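Local coordinates for periplasmic binding protein (Veillonella parvula, PDB 4MO9) that probably captures a solute, perhaps a ferric siderophore, outside the cytoplasmic membrane and hands it to an ABC importer, at residues A[104-109]-A[131-136]; A[99-104]-A[126-131]; A[94-99]-A[112-117]; A[41-44]-A[50-53]; A[147-152]-A[162-167]. All blocks are in the same frame, centred on the assembly; numbering follows the deposited sequence.

Contact 1: residues A[104-109]-A[131-136]; sequences KTFNAE and SDAKAK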
# COMPACT_ATOMS: atom_id res chain seq x y z
N LYS A 104 11.26 6.41 18.80
CA LYS A 104 12.26 6.40 19.84
C LYS A 104 12.40 4.95 20.32
O LYS A 104 13.00 4.67 21.36
CB LYS A 104 11.84 7.35 20.97
CG LYS A 104 11.19 8.64 20.43
CD LYS A 104 11.49 9.86 21.30
CE LYS A 104 11.00 11.15 20.64
NZ LYS A 104 11.71 11.45 19.36
N THR A 105 11.86 4.05 19.50
CA THR A 105 11.92 2.60 19.73
C THR A 105 13.08 1.95 18.99
O THR A 105 13.44 0.81 19.28
CB THR A 105 10.60 1.90 19.30
OG1 THR A 105 10.42 2.04 17.88
CG2 THR A 105 9.40 2.48 20.03
N PHE A 106 13.65 2.65 18.01
CA PHE A 106 14.78 2.10 17.27
C PHE A 106 16.06 2.21 18.08
O PHE A 106 16.44 3.30 18.51
CB PHE A 106 14.97 2.78 15.91
CG PHE A 106 15.91 2.04 15.00
CD1 PHE A 106 17.26 2.34 14.99
CD2 PHE A 106 15.43 1.04 14.17
CE1 PHE A 106 18.12 1.65 14.15
CE2 PHE A 106 16.29 0.35 13.34
CZ PHE A 106 17.64 0.65 13.33
N ASN A 107 16.71 1.07 18.28
CA ASN A 107 17.96 0.99 19.02
C ASN A 107 19.00 0.38 18.10
O ASN A 107 18.96 -0.82 17.82
CB ASN A 107 17.78 0.15 20.29
CG ASN A 107 19.04 0.10 21.15
OD1 ASN A 107 20.14 -0.16 20.66
ND2 ASN A 107 18.88 0.34 22.45
N ALA A 108 19.93 1.20 17.61
CA ALA A 108 20.91 0.75 16.62
C ALA A 108 21.76 -0.42 17.13
O ALA A 108 22.04 -1.36 16.39
CB ALA A 108 21.78 1.91 16.19
N GLU A 109 22.18 -0.34 18.39
CA GLU A 109 23.00 -1.39 19.00
C GLU A 109 22.25 -2.73 19.08
O GLU A 109 22.85 -3.80 18.92
CB GLU A 109 23.49 -0.96 20.39
CG GLU A 109 24.58 0.12 20.38
CD GLU A 109 24.06 1.50 19.98
OE1 GLU A 109 22.86 1.78 20.19
OE2 GLU A 109 24.85 2.30 19.43
N SER A 131 20.08 10.07 8.92
CA SER A 131 20.39 10.97 10.03
C SER A 131 20.62 10.21 11.33
O SER A 131 21.48 10.57 12.13
CB SER A 131 19.25 11.97 10.22
OG SER A 131 19.61 12.94 11.17
N ASP A 132 19.83 9.15 11.55
CA ASP A 132 19.76 8.50 12.86
C ASP A 132 20.61 7.24 13.02
O ASP A 132 21.11 6.99 14.12
CB ASP A 132 18.31 8.12 13.21
CG ASP A 132 17.48 9.31 13.67
OD1 ASP A 132 18.05 10.39 13.94
OD2 ASP A 132 16.23 9.15 13.77
N ALA A 133 20.75 6.44 11.96
CA ALA A 133 21.25 5.06 12.09
C ALA A 133 22.30 4.61 11.07
O ALA A 133 23.14 3.77 11.40
CB ALA A 133 20.06 4.08 12.06
N LYS A 134 22.23 5.13 9.85
CA LYS A 134 23.07 4.62 8.75
C LYS A 134 24.56 4.58 9.06
O LYS A 134 25.22 3.61 8.73
CB LYS A 134 22.82 5.36 7.43
CG LYS A 134 23.58 4.74 6.24
CD LYS A 134 23.18 5.35 4.87
CE LYS A 134 23.92 4.65 3.71
NZ LYS A 134 25.41 4.67 3.87
N ALA A 135 25.10 5.62 9.71
CA ALA A 135 26.51 5.60 10.07
C ALA A 135 26.81 4.38 10.95
O ALA A 135 27.87 3.74 10.80
CB ALA A 135 26.92 6.88 10.79
N LYS A 136 25.88 4.04 11.83
CA LYS A 136 26.07 2.89 12.71
C LYS A 136 25.94 1.57 11.96
O LYS A 136 26.67 0.61 12.23
CB LYS A 136 25.12 2.95 13.91
CG LYS A 136 25.47 4.09 14.87
CD LYS A 136 24.61 4.05 16.12
CE LYS A 136 24.97 5.17 17.08
NZ LYS A 136 24.04 5.19 18.24
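Lys136 reaches across to the 104-109 segment with its chain straight beyond CG; partway along, its CD lies 3.5 Å from Ala108 CB, so the aliphatic part of the lysine rests beside a buried methyl. At the tip, Lys136 NZ forms a salt bridge with Glu109 OE2 at 3.2 Å; NZ approaches OE2 on its syn lone pair, the side of the other carboxylate oxygen. The glutamate comes to meet it by a bend at chi2 (72°) that turns the carboxylate back to the lysine, and the two side chains run at a slant to each other. Both partners of this ion pair are exposed. Deeper in, Phe106 CE1 lies 3.7 Å from Ala133 CB, the methyl oblique to the ring. With CG anti to the backbone N (chi1 -167°), beside the carbonyl carbon, the ring is directed to the 131-136 side. Ile101 touches both Phe106 and Ala133 and fills in beside this pair. Asn107 caps the next helix, its OD1 accepting from Gln110 N. The contact thus sets the start of helix 108-112 against the break at Ala133, where helix 123-132 gives way to helix 134-139 ahead of strand 143-147.

Contact 2: residues A[99-104]-A[126-131]; sequences GTIGDK and KDQYES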
# COMPACT_ATOMS: atom_id res chain seq x y z
N GLY A 99 13.06 -2.05 16.72
CA GLY A 99 12.31 -0.81 16.68
C GLY A 99 12.12 -0.30 15.26
O GLY A 99 12.56 -0.94 14.30
N THR A 100 11.46 0.85 15.13
CA THR A 100 11.25 1.46 13.83
C THR A 100 12.01 2.79 13.75
O THR A 100 11.97 3.59 14.69
CB THR A 100 9.74 1.65 13.56
OG1 THR A 100 9.15 0.36 13.35
CG2 THR A 100 9.51 2.49 12.32
N ILE A 101 12.73 3.02 12.65
CA ILE A 101 13.46 4.27 12.42
C ILE A 101 12.50 5.45 12.53
O ILE A 101 11.43 5.42 11.93
CB ILE A 101 14.08 4.30 11.00
CG1 ILE A 101 15.17 3.24 10.86
CG2 ILE A 101 14.65 5.69 10.68
CD1 ILE A 101 16.41 3.55 11.68
N GLY A 102 12.88 6.47 13.29
CA GLY A 102 12.04 7.66 13.39
C GLY A 102 11.18 7.61 14.63
O GLY A 102 10.64 8.63 15.07
N ASP A 103 11.03 6.41 15.19
CA ASP A 103 10.46 6.27 16.52
C ASP A 103 11.60 6.33 17.52
O ASP A 103 12.78 6.31 17.15
CB ASP A 103 9.72 4.94 16.67
CG ASP A 103 8.40 4.92 15.93
OD1 ASP A 103 8.03 5.97 15.35
OD2 ASP A 103 7.72 3.87 15.94
N LYS A 104 11.26 6.41 18.80
CA LYS A 104 12.26 6.40 19.84
C LYS A 104 12.40 4.95 20.32
O LYS A 104 13.00 4.67 21.36
CB LYS A 104 11.84 7.35 20.97
CG LYS A 104 11.19 8.64 20.43
CD LYS A 104 11.49 9.86 21.30
CE LYS A 104 11.00 11.15 20.64
NZ LYS A 104 11.71 11.45 19.36
N LYS A 126 14.35 7.41 4.04
CA LYS A 126 15.79 7.59 3.82
C LYS A 126 16.44 8.73 4.62
O LYS A 126 17.50 8.54 5.25
CB LYS A 126 16.08 7.76 2.32
CG LYS A 126 17.56 8.11 1.95
CD LYS A 126 17.77 7.91 0.44
CE LYS A 126 19.15 8.37 -0.04
NZ LYS A 126 19.34 9.84 0.07
N ASP A 127 15.84 9.92 4.59
CA ASP A 127 16.42 11.05 5.31
C ASP A 127 16.58 10.75 6.80
O ASP A 127 17.66 10.97 7.37
CB ASP A 127 15.58 12.32 5.11
CG ASP A 127 15.68 12.87 3.70
OD1 ASP A 127 16.73 12.65 3.05
OD2 ASP A 127 14.72 13.52 3.24
N GLN A 128 15.52 10.24 7.41
CA GLN A 128 15.57 9.89 8.83
C GLN A 128 16.60 8.78 9.08
O GLN A 128 17.36 8.85 10.04
CB GLN A 128 14.19 9.45 9.31
CG GLN A 128 14.08 9.38 10.82
CD GLN A 128 14.03 10.76 11.44
OE1 GLN A 128 14.51 10.97 12.56
NE2 GLN A 128 13.44 11.70 10.72
N TYR A 129 16.61 7.77 8.22
CA TYR A 129 17.53 6.66 8.37
C TYR A 129 18.97 7.17 8.34
O TYR A 129 19.78 6.86 9.22
CB TYR A 129 17.29 5.63 7.27
CG TYR A 129 18.31 4.50 7.22
CD1 TYR A 129 18.32 3.50 8.19
CD2 TYR A 129 19.24 4.41 6.18
CE1 TYR A 129 19.26 2.46 8.14
CE2 TYR A 129 20.16 3.38 6.12
CZ TYR A 129 20.16 2.40 7.10
OH TYR A 129 21.07 1.38 7.03
N GLU A 130 19.29 7.98 7.33
CA GLU A 130 20.65 8.48 7.17
C GLU A 130 21.05 9.38 8.33
O GLU A 130 22.23 9.43 8.70
CB GLU A 130 20.82 9.19 5.82
CG GLU A 130 20.48 8.29 4.64
CD GLU A 130 21.29 8.57 3.39
OE1 GLU A 130 21.40 9.75 3.00
OE2 GLU A 130 21.79 7.59 2.78
N SER A 131 20.08 10.07 8.92
CA SER A 131 20.39 10.97 10.03
C SER A 131 20.62 10.21 11.33
O SER A 131 21.48 10.57 12.13
CB SER A 131 19.25 11.97 10.22
OG SER A 131 19.61 12.94 11.17
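Gln128 and Tyr129, which receive Ile101, ride on a helical turn held by the 2.8 Å bond from Glu130 N to Lys126 O. Facing them is a type II beta turn from Thr100 to Asp103, closed by Asp103 N to Thr100 O at 3.0 Å. No hydrogen bond crosses between turn and helix; the meeting is made by carbon. Ile101, second residue of the turn, splits its branches between the two helix residues. Its CG2, set anti to the backbone N (chi1 -66° for CG1), comes within 3.7 Å of Gln128 CG and also packs over the backbone at Tyr129 N. The other branch runs obliquely to the tyrosine, and Ile101 CD1 ends 4.0 Å from Tyr129 CD1, at the ring edge and in its plane. The helix itself, 123-132, follows strand 118-122 and begins the crossover that returns through helix 134-139 to the parallel neighbour 143-147, an alpha/beta arrangement of the kind that makes up each lobe of TroA-like binding proteins. Tyr129 leans back over that sheet: its ring touches Ile119, Ile121 and Tyr146, and its hydroxyl is hydrogen-bonded to Thr144 OG1, which ties down the far end of the ring. Gly102 takes the third position of the turn with phi of +97°, as glycine commonly does in type II turns, and its bare CA lets Gln128 CG approach to 3.7 Å. The aliphatic part of the glutamine runs antiparallel alongside Ile101; Gln128 is exposed, whereas Ile101 and Tyr129 are buried.

Contact 3: residues A[94-99]-A[112-117]; sequences KIPVVG and VALNPD
Leu114 carries its whole side of this contact, reaching over to Pro96 and Val98. From CB the chain leaves with CG anti to the carbonyl carbon (chi1 -64°), which sends the fork at CG toward the 94-99 segment and gives each methyl its own partner. CD1 goes inward and meets Val98 CG1 at 3.5 Å, tighter than usual for two methyl groups. CD2 goes to the outer side, where it lies 3.8 Å from Pro96 CB and 4.2 Å from Pro96 CG, against the flank of the proline ring. Both pairs meet at a slant. The leucine stands on a type I turn from Val112 to Asn115, closed by Asn115 N to Val112 O at 3.0 Å; this turn ends helix 108-112, and the chain then leads through Pro116 into strand 118-122 of the parallel sheet in this alpha/beta lobe. Opposite, Pro96 and Val98 share backbone hydrogen bonds with Met70, so the leucine joins the segment running beside the end of strand 67-69 to the turn that leads into strand 118-122. Val98 turns its CG2 the other way, onto Val42 of the inner strand 41-42. Arg40 holds the turn, donating from NH2 to Leu114 O and from NE to Asn115 O.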
# COMPACT_ATOMS: atom_id res chain seq x y z
N LYS A 94 8.29 -15.52 16.15
CA LYS A 94 9.47 -15.95 16.90
C LYS A 94 10.73 -15.16 16.53
O LYS A 94 11.76 -15.27 17.19
CB LYS A 94 9.75 -17.44 16.64
CG LYS A 94 8.69 -18.42 17.13
CD LYS A 94 9.19 -19.84 16.91
CE LYS A 94 8.11 -20.89 17.18
NZ LYS A 94 8.62 -22.26 16.83
N ILE A 95 10.65 -14.36 15.46
CA ILE A 95 11.80 -13.57 15.02
C ILE A 95 12.01 -12.40 15.99
O ILE A 95 11.05 -11.72 16.34
CB ILE A 95 11.58 -13.03 13.59
CG1 ILE A 95 11.36 -14.19 12.60
CG2 ILE A 95 12.77 -12.17 13.15
CD1 ILE A 95 10.86 -13.73 11.22
N PRO A 96 13.27 -12.18 16.42
CA PRO A 96 13.57 -11.05 17.30
C PRO A 96 12.97 -9.74 16.78
O PRO A 96 13.05 -9.48 15.58
CB PRO A 96 15.11 -10.99 17.26
CG PRO A 96 15.51 -12.43 17.08
CD PRO A 96 14.45 -13.02 16.16
N VAL A 97 12.37 -8.96 17.67
CA VAL A 97 11.70 -7.72 17.29
C VAL A 97 12.69 -6.55 17.29
O VAL A 97 13.56 -6.49 18.16
CB VAL A 97 10.53 -7.44 18.26
CG1 VAL A 97 9.95 -6.05 18.06
CG2 VAL A 97 9.44 -8.49 18.09
N VAL A 98 12.58 -5.65 16.31
CA VAL A 98 13.40 -4.43 16.29
C VAL A 98 12.52 -3.18 16.27
O VAL A 98 11.36 -3.23 15.84
CB VAL A 98 14.36 -4.36 15.08
CG1 VAL A 98 15.36 -5.50 15.13
CG2 VAL A 98 13.58 -4.41 13.77
N GLY A 99 13.06 -2.05 16.72
CA GLY A 99 12.31 -0.81 16.68
C GLY A 99 12.12 -0.30 15.26
O GLY A 99 12.56 -0.94 14.30
N VAL A 112 22.32 -4.07 15.41
CA VAL A 112 23.68 -4.55 15.11
C VAL A 112 23.93 -5.91 15.77
O VAL A 112 24.61 -6.77 15.22
CB VAL A 112 24.75 -3.53 15.57
CG1 VAL A 112 26.16 -4.10 15.43
CG2 VAL A 112 24.63 -2.24 14.77
N ALA A 113 23.35 -6.10 16.95
CA ALA A 113 23.54 -7.32 17.71
C ALA A 113 22.86 -8.53 17.07
O ALA A 113 23.09 -9.67 17.47
CB ALA A 113 23.04 -7.13 19.12
N LEU A 114 22.01 -8.29 16.08
CA LEU A 114 21.36 -9.36 15.35
C LEU A 114 22.23 -9.88 14.19
O LEU A 114 21.83 -10.80 13.47
CB LEU A 114 20.02 -8.88 14.80
CG LEU A 114 18.96 -8.49 15.82
CD1 LEU A 114 17.73 -8.01 15.09
CD2 LEU A 114 18.59 -9.65 16.72
N ASN A 115 23.41 -9.27 14.02
CA ASN A 115 24.29 -9.56 12.89
C ASN A 115 23.59 -9.62 11.53
O ASN A 115 23.74 -10.59 10.79
CB ASN A 115 25.06 -10.85 13.15
CG ASN A 115 25.99 -10.72 14.32
OD1 ASN A 115 26.75 -9.75 14.41
ND2 ASN A 115 25.93 -11.67 15.25
N PRO A 116 22.83 -8.56 11.19
CA PRO A 116 22.08 -8.63 9.94
C PRO A 116 23.02 -8.40 8.77
O PRO A 116 24.15 -7.94 8.99
CB PRO A 116 21.11 -7.46 10.05
CG PRO A 116 21.83 -6.45 10.90
CD PRO A 116 22.76 -7.22 11.82
N ASP A 117 22.57 -8.72 7.56
CA ASP A 117 23.41 -8.47 6.39
C ASP A 117 22.88 -7.33 5.54
O ASP A 117 23.66 -6.60 4.92
CB ASP A 117 23.71 -9.74 5.57
CG ASP A 117 22.48 -10.61 5.34
OD1 ASP A 117 21.33 -10.12 5.48
OD2 ASP A 117 22.66 -11.81 5.01

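Contact 4: residues A[41-44]-A[50-53]; sequences VVLQ and GPFF
Gln44 O is the crux of the tight part, where the chain doubles back and Gly50 comes up against it. Gly50 CA stands 3.3 Å from Gln44 O, a CA-H...O contact that is nearly straight, with 163° at the hydrogen. Pro51 CD approaches the same oxygen at 3.5 Å. Having no side chain, Gly50 lets the two backbones come this close. The looser part lies next to it, where the backbones part and a water fills the gap: it donates to Gln44 O at 2.7 Å and accepts from Phe52 N at 3.0 Å. That single water supplies an acceptor for the N-H of Phe52, close to the start of the helix, and ties it to the loop just past strand 41-42. These are the first two elements of a beta-alpha-beta unit: strand 41-42, helix 52-59, and the parallel strand 67-69. The loop between the two segments holds Trp45 and Ala48, both in the pocket occupied by trimethylamine oxide. Leu43 makes the apolar half of the contact, and makes it at ordinary distances. With CG anti to the carbonyl carbon (chi1 -58°), the fork sends CD1 to Phe52 CD2 at 4.0 Å, oblique to the ring, and CD2 to Pro51 CG at 4.1 Å. Ile55, one turn along the helix, also touches Leu43, while Phe85 of helix 79-88 packs on Phe52.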
# COMPACT_ATOMS: atom_id res chain seq x y z
N VAL A 41 17.92 -10.36 7.03
CA VAL A 41 17.35 -9.05 6.74
C VAL A 41 16.73 -8.44 8.01
O VAL A 41 16.14 -9.16 8.81
CB VAL A 41 16.27 -9.17 5.64
CG1 VAL A 41 15.62 -7.82 5.33
CG2 VAL A 41 16.87 -9.79 4.36
N VAL A 42 16.89 -7.12 8.20
CA VAL A 42 16.11 -6.38 9.21
C VAL A 42 14.99 -5.63 8.50
O VAL A 42 15.25 -4.79 7.63
CB VAL A 42 16.98 -5.38 10.01
CG1 VAL A 42 16.11 -4.50 10.90
CG2 VAL A 42 18.02 -6.11 10.85
N LEU A 43 13.75 -5.94 8.85
CA LEU A 43 12.59 -5.31 8.21
C LEU A 43 12.27 -3.93 8.79
O LEU A 43 12.42 -3.70 9.99
CB LEU A 43 11.35 -6.19 8.40
CG LEU A 43 11.46 -7.61 7.87
CD1 LEU A 43 10.21 -8.42 8.27
CD2 LEU A 43 11.62 -7.58 6.35
N GLN A 44 11.80 -3.04 7.92
CA GLN A 44 11.19 -1.78 8.33
C GLN A 44 9.93 -1.56 7.51
O GLN A 44 9.84 -2.03 6.36
CB GLN A 44 12.15 -0.61 8.10
CG GLN A 44 13.35 -0.59 9.01
CD GLN A 44 12.99 -0.24 10.45
OE1 GLN A 44 13.02 -1.11 11.33
NE2 GLN A 44 12.69 1.02 10.70
N GLY A 50 7.61 -1.04 2.98
CA GLY A 50 8.87 -1.72 3.27
C GLY A 50 8.90 -3.04 2.51
O GLY A 50 7.93 -3.39 1.84
N PRO A 51 9.99 -3.80 2.63
CA PRO A 51 10.15 -4.99 1.77
C PRO A 51 9.30 -6.22 2.16
O PRO A 51 9.25 -7.15 1.36
CB PRO A 51 11.63 -5.33 1.93
CG PRO A 51 11.94 -4.88 3.34
CD PRO A 51 11.18 -3.57 3.48
N PHE A 52 8.64 -6.22 3.32
CA PHE A 52 7.98 -7.44 3.81
C PHE A 52 7.15 -8.22 2.78
O PHE A 52 7.36 -9.42 2.58
CB PHE A 52 7.10 -7.16 5.04
CG PHE A 52 6.31 -8.35 5.48
CD1 PHE A 52 4.95 -8.47 5.16
CD2 PHE A 52 6.92 -9.38 6.21
CE1 PHE A 52 4.23 -9.59 5.56
CE2 PHE A 52 6.19 -10.50 6.61
CZ PHE A 52 4.84 -10.60 6.28
N PHE A 53 6.19 -7.55 2.14
CA PHE A 53 5.34 -8.25 1.17
C PHE A 53 6.15 -8.72 -0.03
O PHE A 53 5.89 -9.80 -0.57
CB PHE A 53 4.19 -7.38 0.71
CG PHE A 53 2.96 -7.51 1.57
CD1 PHE A 53 2.44 -6.41 2.23
CD2 PHE A 53 2.33 -8.73 1.71
CE1 PHE A 53 1.31 -6.52 3.03
CE2 PHE A 53 1.18 -8.85 2.50
CZ PHE A 53 0.68 -7.75 3.16
O HOH W 1 9.25 -4.64 5.80

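Contact 5: residues A[147-152]-A[162-167]; sequences IDYHAE and EAIGKA
Ile147 meets Ile164 through a torsion that turns its CG2 outward: chi1 of 63° wedges CG1 between the backbone N and the carbonyl carbon and leaves CG2 anti to that carbon. Ile164 answers with a stretched chain, chi2 175°, which carries CD1 well out from helix 154-168. The two isoleucines cross at about a right angle, Ile147 CG2 lying 4.0 Å from Ile164 CG1 and 4.1 Å from Ile164 CD1. Tyr149 comes in obliquely beside them, and its OH ends 4.0 Å from Ile164 CD1. That hydroxyl is buried next to a methyl, but it has its polar partner in Thr54 OG1. Before it, the chain leaving strand 143-147 turns round Asp148, whose OD1 takes weak hydrogen bonds from His150 N and Ala151 N. Strand and helix are consecutive here, so the contact packs the end of 143-147, an edge strand of the parallel sheet, against the helix that follows it. Thr54, Ile55 and Leu58 of helix 52-59 also touch Ile164. With no hydrogen bond or charge pair across the two segments, what holds them together is presumably van der Waals contact and the exclusion of water.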
# COMPACT_ATOMS: atom_id res chain seq x y z
N ILE A 147 14.53 1.38 -1.53
CA ILE A 147 13.44 0.96 -2.40
C ILE A 147 12.37 2.06 -2.36
O ILE A 147 12.42 2.95 -1.50
CB ILE A 147 12.82 -0.38 -1.92
CG1 ILE A 147 12.19 -0.20 -0.53
CG2 ILE A 147 13.88 -1.50 -1.89
CD1 ILE A 147 11.36 -1.41 -0.08
N ASP A 148 11.41 2.04 -3.28
CA ASP A 148 10.47 3.15 -3.32
C ASP A 148 9.18 2.76 -4.03
O ASP A 148 9.03 2.96 -5.25
CB ASP A 148 11.09 4.40 -3.98
CG ASP A 148 10.21 5.64 -3.84
OD1 ASP A 148 9.20 5.62 -3.08
OD2 ASP A 148 10.52 6.68 -4.47
N TYR A 149 8.25 2.22 -3.26
CA TYR A 149 6.91 1.97 -3.77
C TYR A 149 6.02 3.20 -3.61
O TYR A 149 4.95 3.28 -4.22
CB TYR A 149 6.30 0.78 -3.02
CG TYR A 149 6.96 -0.55 -3.32
CD1 TYR A 149 7.18 -0.98 -4.62
CD2 TYR A 149 7.38 -1.38 -2.28
CE1 TYR A 149 7.78 -2.20 -4.89
CE2 TYR A 149 8.01 -2.60 -2.53
CZ TYR A 149 8.19 -3.01 -3.84
OH TYR A 149 8.79 -4.22 -4.09
N HIS A 150 6.46 4.18 -2.81
CA HIS A 150 5.61 5.34 -2.50
C HIS A 150 5.53 6.29 -3.69
O HIS A 150 4.56 7.05 -3.81
CB HIS A 150 6.11 6.10 -1.26
CG HIS A 150 5.95 5.33 0.01
ND1 HIS A 150 6.80 4.31 0.38
CD2 HIS A 150 5.04 5.44 1.01
CE1 HIS A 150 6.42 3.82 1.55
NE2 HIS A 150 5.36 4.49 1.96
N ALA A 151 6.53 6.26 -4.56
CA ALA A 151 6.52 7.15 -5.73
C ALA A 151 5.35 6.84 -6.65
O ALA A 151 4.85 7.71 -7.36
CB ALA A 151 7.84 7.02 -6.50
N GLU A 152 4.93 5.57 -6.65
CA GLU A 152 3.94 5.07 -7.59
C GLU A 152 4.36 5.36 -9.04
O GLU A 152 3.55 5.81 -9.86
CB GLU A 152 2.55 5.66 -7.30
CG GLU A 152 2.08 5.49 -5.84
CD GLU A 152 1.65 4.06 -5.51
OE1 GLU A 152 2.05 3.11 -6.23
OE2 GLU A 152 0.91 3.88 -4.50
N GLU A 162 13.21 -5.62 -8.42
CA GLU A 162 14.42 -6.21 -8.97
C GLU A 162 15.55 -6.20 -7.93
O GLU A 162 16.27 -7.21 -7.78
CB GLU A 162 14.79 -5.45 -10.25
CG GLU A 162 16.19 -5.63 -10.80
CD GLU A 162 16.48 -4.60 -11.89
OE1 GLU A 162 17.59 -4.01 -11.88
OE2 GLU A 162 15.58 -4.36 -12.73
N ALA A 163 15.68 -5.10 -7.19
CA ALA A 163 16.75 -4.98 -6.18
C ALA A 163 16.57 -5.97 -5.01
O ALA A 163 17.55 -6.60 -4.56
CB ALA A 163 16.86 -3.55 -5.67
N ILE A 164 15.34 -6.10 -4.53
CA ILE A 164 15.05 -7.01 -3.43
C ILE A 164 15.26 -8.45 -3.88
O ILE A 164 15.86 -9.26 -3.16
CB ILE A 164 13.61 -6.83 -2.90
CG1 ILE A 164 13.42 -5.41 -2.36
CG2 ILE A 164 13.31 -7.86 -1.81
CD1 ILE A 164 11.99 -5.09 -1.92
N GLY A 165 14.79 -8.78 -5.08
CA GLY A 165 15.01 -10.11 -5.63
C GLY A 165 16.48 -10.46 -5.80
O GLY A 165 16.91 -11.58 -5.45
N LYS A 166 17.26 -9.53 -6.34
CA LYS A 166 18.67 -9.83 -6.59
C LYS A 166 19.41 -9.99 -5.26
O LYS A 166 20.29 -10.85 -5.12
CB LYS A 166 19.32 -8.75 -7.46
CG LYS A 166 20.72 -9.13 -7.95
CD LYS A 166 21.20 -8.20 -9.05
CE LYS A 166 22.48 -8.73 -9.69
NZ LYS A 166 22.99 -7.78 -10.70
N ALA A 167 19.04 -9.17 -4.27
CA ALA A 167 19.63 -9.27 -2.94
C ALA A 167 19.39 -10.64 -2.31
O ALA A 167 20.26 -11.18 -1.60
CB ALA A 167 19.08 -8.17 -2.05

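All five contacts lie in the lobe built on the parallel sheet 67-69, 41-42, 118-122, 143-147. Contacts 1 and 2 are neighbours, centres 7 Å apart, sharing helix 123-132 and probably joined by a hydrogen bond from Thr100 N to Thr105 OG1 (3.2 Å). Contact 3 continues from contact 2 at Gly99 and reaches contact 4 through Val98 CG2 and Val42 CG1, 3.8 Å apart. Contact 4 in turn touches contact 5, with Pro51 CB 3.9 Å from Ile164 CD1. Trimethylamine oxide lies in a pocket lined by Trp45, Ala48, Ser73 and Arg78; from the ligand to the glycine residue it is about 8 Å for Gly50 of contact 4 and about 9 Å for Gly102 of contact 2.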